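Local atomic coordinates of copper-sensitive operon repressor (CsoR) (PDB entry 4M1P), a protein that binds copper(I) and probably acts as a DNA-binding repressor that releases its operon when the metal is sensed. Residues A[50-53]-A[54-58]. The protein carries 1 engineered substitution. Sequence-based numbering, arbitrary orientation.
Sequences IDIL and VQISA
Near its N-terminal end, helix 49-85 runs through two regular alpha-helical turns in which Ile50 to Leu53 hand their carbonyls to Val54, Gln55, Ile56 and Ser57. All four i to i+4 bonds are made. Val54 N reaches Ile50 O at 2.9 Å with an N-H...O angle of 167°, and Ser57 N lies 2.8 Å from Leu53 O. Gln55 N to Asp51 O is longer, at 3.2 Å, and Ile56 N bonds to Ile52 O.

Side chains one turn apart meet in pairs on two flanks. On one, Ile52 CG2 faces Ile56 CD1 at 4.3 Å, methyl to methyl; Ile56 has CG1 beside its own backbone N (chi1 -71°), which also brings CG1 to 3.4 Å from Ile52 O. On the other, Val54 CG2 sits 3.3 Å from Ile50 O and makes a looser approach to Ile50 CG2.

Ile52 touches Met42 and Val43 of helix 19-44, while Ile50 packs on Val98 and Leu53 on Gly67, both of the second subunit. A bound copper(I) ion lies about 6 Å from the Ile50 side chain, and the side chain of Leu53 is about 5 Å from that of Cys49, a copper(I) ligand in a structure of this protein, though the model has no copper bound to it in this chain. With the peptide groups paired along the helix axis, these turns can bury Ile50, Ile52, Leu53 and Ile56 without leaving these four carbonyls lacking a donor.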
loop_
_atom_site.group_PDB
_atom_site.type_symbol
_atom_site.label_atom_id
_atom_site.label_comp_id
_atom_site.label_asym_id
_atom_site.label_seq_id
_atom_site.Cartn_x
_atom_site.Cartn_y
_atom_site.Cartn_z
ATOM N N ILE A 50 -17.213 12.336 0.822
ATOM C CA ILE A 50 -17.035 11.107 0.057
ATOM C C ILE A 50 -16.588 11.423 -1.370
ATOM O O ILE A 50 -15.642 10.814 -1.881
ATOM C CB ILE A 50 -18.317 10.253 0.056
ATOM C CG1 ILE A 50 -18.573 9.659 1.445
ATOM C CG2 ILE A 50 -18.231 9.150 -0.983
ATOM C CD1 ILE A 50 -17.560 8.601 1.876
ATOM N N ASP A 51 -17.267 12.378 -2.002
ATOM C CA ASP A 51 -16.901 12.829 -3.340
ATOM C C ASP A 51 -15.440 13.269 -3.378
ATOM O O ASP A 51 -14.695 12.938 -4.304
ATOM C CB ASP A 51 -17.795 13.987 -3.772
ATOM C CG ASP A 51 -19.245 13.588 -3.894
ATOM O OD1 ASP A 51 -19.518 12.386 -4.085
ATOM O OD2 ASP A 51 -20.121 14.475 -3.812
ATOM N N ILE A 52 -15.033 14.011 -2.359
ATOM C CA ILE A 52 -13.660 14.483 -2.264
ATOM C C ILE A 52 -12.676 13.316 -2.132
ATOM O O ILE A 52 -11.642 13.287 -2.800
ATOM C CB ILE A 52 -13.512 15.484 -1.111
ATOM C CG1 ILE A 52 -14.247 16.774 -1.475
ATOM C CG2 ILE A 52 -12.054 15.753 -0.802
ATOM C CD1 ILE A 52 -14.084 17.890 -0.478
ATOM N N LEU A 53 -13.018 12.343 -1.292
ATOM C CA LEU A 53 -12.155 11.186 -1.074
ATOM C C LEU A 53 -11.980 10.371 -2.355
ATOM O O LEU A 53 -10.875 9.914 -2.665
ATOM C CB LEU A 53 -12.694 10.318 0.061
ATOM C CG LEU A 53 -12.525 10.930 1.450
ATOM C CD1 LEU A 53 -13.446 10.260 2.454
ATOM C CD2 LEU A 53 -11.083 10.818 1.901
ATOM N N VAL A 54 -13.066 10.207 -3.102
ATOM C CA VAL A 54 -12.993 9.552 -4.402
ATOM C C VAL A 54 -11.950 10.236 -5.294
ATOM O O VAL A 54 -11.093 9.568 -5.875
ATOM C CB VAL A 54 -14.366 9.522 -5.095
ATOM C CG1 VAL A 54 -14.233 9.061 -6.538
ATOM C CG2 VAL A 54 -15.312 8.605 -4.339
ATOM N N GLN A 55 -12.001 11.565 -5.373
ATOM C CA GLN A 55 -11.032 12.306 -6.181
ATOM C C GLN A 55 -9.620 12.181 -5.645
ATOM O O GLN A 55 -8.666 12.115 -6.417
ATOM C CB GLN A 55 -11.413 13.779 -6.304
ATOM C CG GLN A 55 -12.482 14.013 -7.344
ATOM C CD GLN A 55 -12.139 13.362 -8.667
ATOM O OE1 GLN A 55 -11.113 13.675 -9.277
ATOM N NE2 GLN A 55 -12.990 12.442 -9.116
ATOM N N ILE A 56 -9.481 12.153 -4.326
ATOM C CA ILE A 56 -8.165 11.941 -3.742
ATOM C C ILE A 56 -7.645 10.560 -4.120
ATOM O O ILE A 56 -6.468 10.397 -4.437
ATOM C CB ILE A 56 -8.173 12.123 -2.219
ATOM C CG1 ILE A 56 -8.354 13.606 -1.876
ATOM C CG2 ILE A 56 -6.883 11.591 -1.607
ATOM C CD1 ILE A 56 -8.195 13.923 -0.420
ATOM N N SER A 57 -8.529 9.570 -4.105
ATOM C CA SER A 57 -8.148 8.227 -4.506
ATOM C C SER A 57 -7.673 8.226 -5.954
ATOM O O SER A 57 -6.684 7.571 -6.296
ATOM C CB SER A 57 -9.312 7.260 -4.335
ATOM O OG SER A 57 -8.930 5.974 -4.775
ATOM N N ALA A 58 -8.378 8.974 -6.798
ATOM C CA ALA A 58 -7.971 9.142 -8.186
ATOM C C ALA A 58 -6.550 9.699 -8.260
ATOM O O ALA A 58 -5.694 9.128 -8.934
ATOM C CB ALA A 58 -8.939 10.049 -8.924
#